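Local coordinates for hypothetical protein (Clostridium sporogenes ATCC 15579, PDB 4QRK) that is of unknown function but probably takes part in cell adhesion, and folds as a right-handed beta-helix of the DUF2154 family, at residues A[155-160]-A[214-219]. Residues are numbered along the deposited sequence; the frame is centred on the assembly and turned at random.
Sequences VGEATV and AINIKQ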
ATOM      1  N   VAL A 155       3.709  -2.099  15.290  1.00 23.95           N
ATOM      2  CA  VAL A 155       4.871  -2.922  15.550  1.00 22.28           C
ATOM      3  C   VAL A 155       5.218  -3.654  14.248  1.00 26.67           C
ATOM      4  O   VAL A 155       4.380  -4.342  13.627  1.00 24.03           O
ATOM      5  CB  VAL A 155       4.602  -3.958  16.693  1.00 25.56           C
ATOM      6  CG1 VAL A 155       5.768  -4.943  16.826  1.00 28.71           C
ATOM      7  CG2 VAL A 155       4.354  -3.250  17.990  1.00 26.58           C
ATOM      8  N   GLY A 156       6.462  -3.535  13.828  1.00 25.86           N
ATOM      9  CA  GLY A 156       6.897  -4.232  12.640  1.00 24.24           C
ATOM     10  C   GLY A 156       7.814  -3.374  11.807  1.00 36.39           C
ATOM     11  O   GLY A 156       8.182  -2.270  12.181  1.00 43.70           O
ATOM     12  N   GLU A 157       8.150  -3.896  10.646  1.00 27.36           N
ATOM     13  CA  GLU A 157       9.106  -3.285   9.727  1.00 30.46           C
ATOM     14  C   GLU A 157       8.389  -2.712   8.528  1.00 32.51           C
ATOM     15  O   GLU A 157       7.362  -3.248   8.095  1.00 30.40           O
ATOM     16  CB  GLU A 157      10.049  -4.401   9.228  1.00 36.81           C
ATOM     17  CG  GLU A 157      11.366  -3.942   8.629  1.00 57.67           C
ATOM     18  CD  GLU A 157      12.453  -5.051   8.656  1.00 76.47           C
ATOM     19  OE1 GLU A 157      12.089  -6.243   8.812  1.00 86.23           O
ATOM     20  OE2 GLU A 157      13.663  -4.729   8.530  1.00 61.53           O
ATOM     21  N   ALA A 158       8.942  -1.636   7.977  1.00 28.53           N
ATOM     22  CA  ALA A 158       8.453  -1.064   6.730  1.00 24.15           C
ATOM     23  C   ALA A 158       9.668  -0.861   5.807  1.00 29.51           C
ATOM     24  O   ALA A 158      10.716  -0.375   6.255  1.00 29.92           O
ATOM     25  CB  ALA A 158       7.748   0.255   7.008  1.00 27.98           C
ATOM     26  N   THR A 159       9.563  -1.313   4.562  1.00 30.28           N
ATOM     27  CA  THR A 159      10.621  -1.138   3.565  1.00 25.65           C
ATOM     28  C   THR A 159      10.031  -0.502   2.343  1.00 27.71           C
ATOM     29  O   THR A 159       8.995  -0.967   1.825  1.00 28.57           O
ATOM     30  CB  THR A 159      11.215  -2.473   3.119  1.00 30.85           C
ATOM     31  OG1 THR A 159      11.824  -3.099   4.226  1.00 30.92           O
ATOM     32  CG2 THR A 159      12.298  -2.274   2.022  1.00 31.39           C
ATOM     33  N   VAL A 160      10.645   0.588   1.900  1.00 27.37           N
ATOM     34  CA  VAL A 160      10.131   1.334   0.776  1.00 26.32           C
ATOM     35  C   VAL A 160      11.229   1.552  -0.267  1.00 31.66           C
ATOM     36  O   VAL A 160      12.326   1.985   0.090  1.00 28.94           O
ATOM     37  CB  VAL A 160       9.584   2.677   1.263  1.00 32.31           C
ATOM     38  CG1 VAL A 160       8.857   3.391   0.173  1.00 35.09           C
ATOM     39  CG2 VAL A 160       8.620   2.437   2.436  1.00 30.09           C
ATOM     40  N   ALA A 214      11.711  -1.293  12.335  1.00 29.89           N
ATOM     41  CA  ALA A 214      12.708  -0.666  11.477  1.00 31.94           C
ATOM     42  C   ALA A 214      12.025  -0.009  10.286  1.00 29.82           C
ATOM     43  O   ALA A 214      10.997  -0.485   9.799  1.00 26.04           O
ATOM     44  CB  ALA A 214      13.660  -1.732  11.000  1.00 35.16           C
ATOM     45  N   ILE A 215      12.605   1.073   9.819  1.00 25.47           N
ATOM     46  CA  ILE A 215      12.217   1.680   8.589  1.00 24.27           C
ATOM     47  C   ILE A 215      13.400   1.620   7.644  1.00 31.39           C
ATOM     48  O   ILE A 215      14.474   2.180   7.928  1.00 31.84           O
ATOM     49  CB  ILE A 215      11.842   3.141   8.816  1.00 25.24           C
ATOM     50  CG1 ILE A 215      10.618   3.220   9.703  1.00 29.12           C
ATOM     51  CG2 ILE A 215      11.589   3.847   7.482  1.00 26.86           C
ATOM     52  CD1 ILE A 215      10.333   4.639  10.212  1.00 30.73           C
ATOM     53  N   ASN A 216      13.200   0.942   6.521  1.00 24.92           N
ATOM     54  CA  ASN A 216      14.250   0.768   5.530  1.00 29.66           C
ATOM     55  C   ASN A 216      13.895   1.514   4.289  1.00 34.32           C
ATOM     56  O   ASN A 216      12.889   1.215   3.673  1.00 30.01           O
ATOM     57  CB  ASN A 216      14.381  -0.699   5.186  1.00 30.24           C
ATOM     58  CG  ASN A 216      14.678  -1.551   6.406  1.00 30.48           C
ATOM     59  OD1 ASN A 216      15.649  -1.328   7.097  1.00 34.92           O
ATOM     60  ND2 ASN A 216      13.813  -2.485   6.689  1.00 32.07           N
ATOM     61  N   ILE A 217      14.684   2.517   3.937  1.00 25.47           N
ATOM     62  CA  ILE A 217      14.424   3.230   2.694  1.00 25.34           C
ATOM     63  C   ILE A 217      15.575   3.072   1.726  1.00 35.62           C
ATOM     64  O   ILE A 217      16.742   3.194   2.102  1.00 33.15           O
ATOM     65  CB  ILE A 217      14.089   4.746   2.925  1.00 36.61           C
ATOM     66  CG1 ILE A 217      15.051   5.412   3.861  1.00 48.18           C
ATOM     67  CG2 ILE A 217      12.711   4.893   3.550  1.00 37.95           C
ATOM     68  CD1 ILE A 217      14.890   6.911   3.851  1.00 52.64           C
ATOM     69  N   LYS A 218      15.217   2.822   0.473  1.00 32.51           N
ATOM     70  CA  LYS A 218      16.163   2.377  -0.551  1.00 37.10           C
ATOM     71  C   LYS A 218      15.830   3.048  -1.882  1.00 33.02           C
ATOM     72  O   LYS A 218      14.670   3.285  -2.178  1.00 31.03           O
ATOM     73  CB  LYS A 218      16.065   0.854  -0.718  1.00 38.11           C
ATOM     74  CG  LYS A 218      16.583   0.041   0.459  1.00 51.49           C
ATOM     75  CD  LYS A 218      15.957  -1.359   0.492  1.00 60.86           C
ATOM     76  CE  LYS A 218      16.758  -2.378   1.320  1.00 64.05           C
ATOM     77  NZ  LYS A 218      17.358  -1.808   2.565  1.00 72.08           N
ATOM     78  N   GLN A 219      16.845   3.329  -2.692  1.00 43.00           N
ATOM     79  CA  GLN A 219      16.627   3.854  -4.036  1.00 42.56           C
ATOM     80  C   GLN A 219      16.774   2.712  -5.006  1.00 37.76           C
ATOM     81  O   GLN A 219      17.629   1.858  -4.849  1.00 36.31           O
ATOM     82  CB  GLN A 219      17.628   4.961  -4.381  1.00 42.19           C
ATOM     83  CG  GLN A 219      17.530   6.149  -3.455  1.00 54.02           C
ATOM     84  CD  GLN A 219      18.272   7.365  -3.957  1.00 58.49           C
ATOM     85  OE1 GLN A 219      19.257   7.797  -3.355  1.00 75.98           O
ATOM     86  NE2 GLN A 219      17.776   7.958  -5.036  1.00 46.98           N
TER
HETATM   87  O   HOH W   1       8.024   0.011  10.495  1.00 49.35           O
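Ala-158, Thr-159 and Val-160 pair in parallel with Ile-215, Asn-216 and Ile-217, the strand axes 4.8 Å apart. Four backbone bonds hold the register. Ala-158 N and Val-160 N donate to the carbonyls of Ala-214 and Asn-216, while Asn-216 N and Lys-218 N donate to those of Ala-158 and Val-160. Near the turn, one water bridges Gly-156 O and Ala-214 O. On the face with Thr-159, the amide nitrogen of Asn-216 donates twice. One bond runs from Asn-216 ND2 to Glu-157 OE2 (2.9 Å), reaching the anti side of the carboxylate, 33° out of its plane. The other, 3.2 Å from Asn-216 ND2 to Thr-159 OG1, is nearly straight at 160°. Thr-159 OG1 lies beside its backbone N (chi1 -63°), where the amide meets it. Asn-216 OD1 accepts a hydrogen bond from Asn-180 ND2, so both ends of the amide are held and its rotation fixed. Ala-158, Val-160, Ile-215 and Ile-217 lie on the other face, where Val-160 and both isoleucines pack on Ile-208 of strand 203-210. This is the ladder of a right-handed beta-helix with an apolar interior: the last coil, 203-219, is inserted between coils 147-162 and 167-180, out of sequence order.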